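Long-range contact in glutathione S-transferase-like protein (Methylobacillus flagellatus, PDB 4GLT), which binds glutathione and probably acts as a transferase of the glutathione S-transferase family: residues 36-46 with 88-99. Sequence-based numbering, arbitrary orientation.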
# COMPACT_ATOMS: atom_id res chain seq x y z
N LYS A 36 -2.83 -6.80 -11.27
CA LYS A 36 -3.43 -7.51 -10.14
C LYS A 36 -4.93 -7.22 -10.12
O LYS A 36 -5.75 -8.13 -9.94
CB LYS A 36 -2.75 -7.10 -8.82
CG LYS A 36 -3.29 -7.78 -7.56
CD LYS A 36 -2.68 -7.21 -6.28
CE LYS A 36 -2.66 -5.68 -6.31
NZ LYS A 36 -2.48 -5.06 -4.97
N VAL A 37 -5.29 -5.95 -10.33
CA VAL A 37 -6.70 -5.55 -10.40
C VAL A 37 -7.42 -6.18 -11.60
O VAL A 37 -8.51 -6.73 -11.47
CB VAL A 37 -6.85 -4.01 -10.46
CG1 VAL A 37 -8.32 -3.62 -10.50
CG2 VAL A 37 -6.19 -3.37 -9.26
N ARG A 38 -6.81 -6.11 -12.78
CA ARG A 38 -7.45 -6.69 -13.96
C ARG A 38 -7.68 -8.18 -13.75
O ARG A 38 -8.75 -8.70 -14.07
CB ARG A 38 -6.63 -6.45 -15.22
CG ARG A 38 -6.43 -4.98 -15.54
CD ARG A 38 -5.15 -4.78 -16.34
NE ARG A 38 -5.31 -5.08 -17.76
CZ ARG A 38 -4.30 -5.38 -18.57
NH1 ARG A 38 -3.06 -5.44 -18.10
NH2 ARG A 38 -4.52 -5.63 -19.85
N VAL A 39 -6.69 -8.86 -13.18
CA VAL A 39 -6.79 -10.31 -13.00
C VAL A 39 -7.91 -10.69 -12.03
O VAL A 39 -8.56 -11.73 -12.19
CB VAL A 39 -5.46 -10.94 -12.54
CG1 VAL A 39 -5.69 -12.34 -11.98
CG2 VAL A 39 -4.47 -11.02 -13.69
N VAL A 40 -8.12 -9.86 -11.02
CA VAL A 40 -9.13 -10.16 -10.02
C VAL A 40 -10.48 -9.97 -10.69
O VAL A 40 -11.39 -10.77 -10.48
CB VAL A 40 -8.99 -9.24 -8.79
CG1 VAL A 40 -10.30 -9.14 -8.03
CG2 VAL A 40 -7.88 -9.74 -7.88
N ALA A 41 -10.58 -8.93 -11.51
CA ALA A 41 -11.81 -8.63 -12.24
C ALA A 41 -12.28 -9.83 -13.06
O ALA A 41 -13.47 -10.15 -13.08
CB ALA A 41 -11.62 -7.41 -13.15
N ALA A 42 -11.33 -10.48 -13.73
CA ALA A 42 -11.63 -11.64 -14.55
C ALA A 42 -12.03 -12.82 -13.68
O ALA A 42 -12.99 -13.52 -13.98
CB ALA A 42 -10.44 -11.99 -15.42
N GLU A 43 -11.30 -13.05 -12.61
CA GLU A 43 -11.61 -14.16 -11.73
C GLU A 43 -12.98 -14.00 -11.11
O GLU A 43 -13.70 -14.96 -10.94
CB GLU A 43 -10.54 -14.32 -10.67
CG GLU A 43 -9.18 -14.63 -11.25
CD GLU A 43 -9.10 -16.02 -11.84
OE1 GLU A 43 -9.77 -16.92 -11.31
OE2 GLU A 43 -8.36 -16.21 -12.82
N LYS A 44 -13.36 -12.79 -10.74
CA LYS A 44 -14.68 -12.59 -10.19
C LYS A 44 -15.73 -12.68 -11.28
O LYS A 44 -16.91 -12.77 -10.99
CB LYS A 44 -14.78 -11.27 -9.43
CG LYS A 44 -14.06 -11.26 -8.11
CD LYS A 44 -14.28 -12.55 -7.35
CE LYS A 44 -15.62 -12.61 -6.67
NZ LYS A 44 -15.50 -12.69 -5.20
N ARG A 45 -15.30 -12.63 -12.53
CA ARG A 45 -16.25 -12.61 -13.63
C ARG A 45 -17.05 -11.34 -13.59
O ARG A 45 -18.26 -11.37 -13.73
CB ARG A 45 -17.22 -13.77 -13.52
CG ARG A 45 -16.61 -15.09 -13.11
CD ARG A 45 -16.12 -15.86 -14.31
NE ARG A 45 -16.11 -17.29 -14.04
CZ ARG A 45 -15.09 -17.94 -13.49
NH1 ARG A 45 -13.99 -17.29 -13.14
NH2 ARG A 45 -15.18 -19.25 -13.28
N ILE A 46 -16.37 -10.24 -13.36
CA ILE A 46 -17.02 -8.95 -13.36
C ILE A 46 -16.70 -8.21 -14.65
O ILE A 46 -15.56 -8.11 -15.05
CB ILE A 46 -16.55 -8.11 -12.17
CG1 ILE A 46 -17.00 -8.78 -10.87
CG2 ILE A 46 -17.09 -6.70 -12.26
CD1 ILE A 46 -16.37 -8.23 -9.62
N ILE A 88 -9.17 -1.47 -4.08
CA ILE A 88 -9.95 -1.87 -5.25
C ILE A 88 -10.26 -3.37 -5.30
O ILE A 88 -11.38 -3.79 -5.60
CB ILE A 88 -9.22 -1.47 -6.56
CG1 ILE A 88 -9.14 0.06 -6.66
CG2 ILE A 88 -9.96 -2.02 -7.77
CD1 ILE A 88 -8.16 0.55 -7.70
N VAL A 89 -9.24 -4.16 -5.02
CA VAL A 89 -9.35 -5.61 -4.95
C VAL A 89 -10.23 -6.14 -3.80
O VAL A 89 -10.75 -7.26 -3.88
CB VAL A 89 -7.94 -6.23 -4.83
CG1 VAL A 89 -7.97 -7.51 -4.01
CG2 VAL A 89 -7.34 -6.47 -6.20
N GLU A 90 -10.39 -5.38 -2.73
CA GLU A 90 -11.30 -5.84 -1.68
C GLU A 90 -12.72 -5.54 -2.12
O GLU A 90 -13.62 -6.37 -1.99
CB GLU A 90 -10.99 -5.21 -0.32
CG GLU A 90 -11.78 -5.83 0.81
CD GLU A 90 -11.23 -5.51 2.19
OE1 GLU A 90 -10.65 -4.42 2.37
OE2 GLU A 90 -11.38 -6.35 3.10
N TYR A 91 -12.90 -4.35 -2.67
CA TYR A 91 -14.17 -3.97 -3.25
C TYR A 91 -14.73 -5.00 -4.26
O TYR A 91 -15.89 -5.37 -4.18
CB TYR A 91 -14.03 -2.62 -3.93
CG TYR A 91 -15.26 -2.18 -4.66
CD1 TYR A 91 -16.33 -1.62 -3.98
CD2 TYR A 91 -15.36 -2.34 -6.03
CE1 TYR A 91 -17.46 -1.22 -4.65
CE2 TYR A 91 -16.49 -1.93 -6.71
CZ TYR A 91 -17.54 -1.37 -6.01
OH TYR A 91 -18.67 -0.98 -6.68
N LEU A 92 -13.89 -5.44 -5.19
CA LEU A 92 -14.35 -6.34 -6.26
C LEU A 92 -14.64 -7.77 -5.78
O LEU A 92 -15.57 -8.41 -6.25
CB LEU A 92 -13.34 -6.37 -7.41
CG LEU A 92 -13.14 -5.09 -8.22
CD1 LEU A 92 -11.85 -5.15 -9.01
CD2 LEU A 92 -14.32 -4.83 -9.14
N ASP A 93 -13.84 -8.27 -4.83
CA ASP A 93 -14.05 -9.63 -4.36
C ASP A 93 -15.42 -9.76 -3.70
O ASP A 93 -15.92 -10.86 -3.54
CB ASP A 93 -12.95 -10.07 -3.39
CG ASP A 93 -13.12 -11.50 -2.90
OD1 ASP A 93 -13.63 -12.35 -3.66
OD2 ASP A 93 -12.75 -11.78 -1.74
N HIS A 94 -16.02 -8.64 -3.34
CA HIS A 94 -17.31 -8.64 -2.65
C HIS A 94 -18.47 -8.44 -3.62
O HIS A 94 -19.63 -8.50 -3.23
CB HIS A 94 -17.33 -7.54 -1.58
CG HIS A 94 -18.57 -7.54 -0.74
ND1 HIS A 94 -19.69 -6.80 -1.07
CD2 HIS A 94 -18.86 -8.17 0.42
CE1 HIS A 94 -20.62 -6.99 -0.15
NE2 HIS A 94 -20.14 -7.82 0.76
N ARG A 95 -18.15 -8.09 -4.86
CA ARG A 95 -19.16 -7.92 -5.90
C ARG A 95 -19.90 -9.19 -6.32
O ARG A 95 -21.08 -9.16 -6.61
CB ARG A 95 -18.57 -7.22 -7.12
CG ARG A 95 -18.96 -5.77 -7.25
CD ARG A 95 -18.66 -4.98 -6.00
NE ARG A 95 -19.79 -4.96 -5.08
CZ ARG A 95 -19.70 -4.62 -3.80
NH1 ARG A 95 -18.52 -4.30 -3.27
NH2 ARG A 95 -20.78 -4.62 -3.03
N THR A 96 -19.19 -10.31 -6.40
CA THR A 96 -19.77 -11.55 -6.87
C THR A 96 -19.32 -12.71 -6.01
O THR A 96 -18.30 -12.67 -5.35
CB THR A 96 -19.39 -11.86 -8.31
OG1 THR A 96 -18.30 -12.78 -8.33
CG2 THR A 96 -19.01 -10.60 -9.03
N PRO A 97 -20.09 -13.78 -6.06
CA PRO A 97 -19.88 -14.95 -5.21
C PRO A 97 -19.10 -16.01 -5.93
O PRO A 97 -19.07 -17.15 -5.50
CB PRO A 97 -21.29 -15.43 -4.94
CG PRO A 97 -22.07 -14.94 -6.09
CD PRO A 97 -21.51 -13.61 -6.40
N VAL A 98 -18.49 -15.65 -7.05
CA VAL A 98 -17.82 -16.64 -7.86
C VAL A 98 -16.73 -17.35 -7.10
O VAL A 98 -16.63 -18.57 -7.14
CB VAL A 98 -17.12 -15.96 -9.01
CG1 VAL A 98 -15.94 -15.20 -8.48
CG2 VAL A 98 -16.67 -16.99 -10.01
N ALA A 99 -15.92 -16.59 -6.39
CA ALA A 99 -14.84 -17.18 -5.62
C ALA A 99 -14.50 -16.24 -4.50
O ALA A 99 -14.86 -15.08 -4.55
CB ALA A 99 -13.65 -17.41 -6.50
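Val37 meets Ile88 and Leu92 where helix 32-44 lies against helix 85-93, the first and last helices of the thioredoxin-like N-terminal domain of glutathione S-transferases, both on the same side of its sheet. The axes of 36-44 and 88-93 run almost parallel, 4° apart and 9.8 Å at closest approach, the short branched side chains of Val37, Val40, Val89 and Leu92 filling the space between. With CG1 anti to the backbone N (chi1 -179°), Val37 crosses Ile88 at about a right angle, CG1 touching Ile88 CG2 at 3.6 Å. One turn on, Val40 divides its branches: CG2 rests on Val89 CG2, whereas CG1 faces CB of Leu92.

Lys44 reaches over into the turn beyond 88-93. Bends at chi2, chi3 and chi4 carry its ammonium among four oxygens: NZ forms a salt bridge to Asp93 OD1 and donates to the carbonyls of Asp93, Thr96 and Ala99, the last nearly in line with its C=O (167°). Its three hydrogens must be shared, and the two shortest lengths, both to Asp93, are doubtful. A methionine here would probably leave Asp93 without its countercharge and the 93-99 turn without its central tie.

Arg45, just past the helix, takes positive phi in a Schellman motif (Ile46 N to Ala41 O, Arg45 N to Ala42 O), and its flat guanidinium offers Val98 CG2 a face. Ile46 sends its long branch past Leu92 O to Arg95 CB, an apolar end covering the turn's start. Beside it Thr96, whose hydroxyl accepts from Val98 N in an ST turn, donates through OG1 to a lone pair of Lys44 O at 3.0 Å.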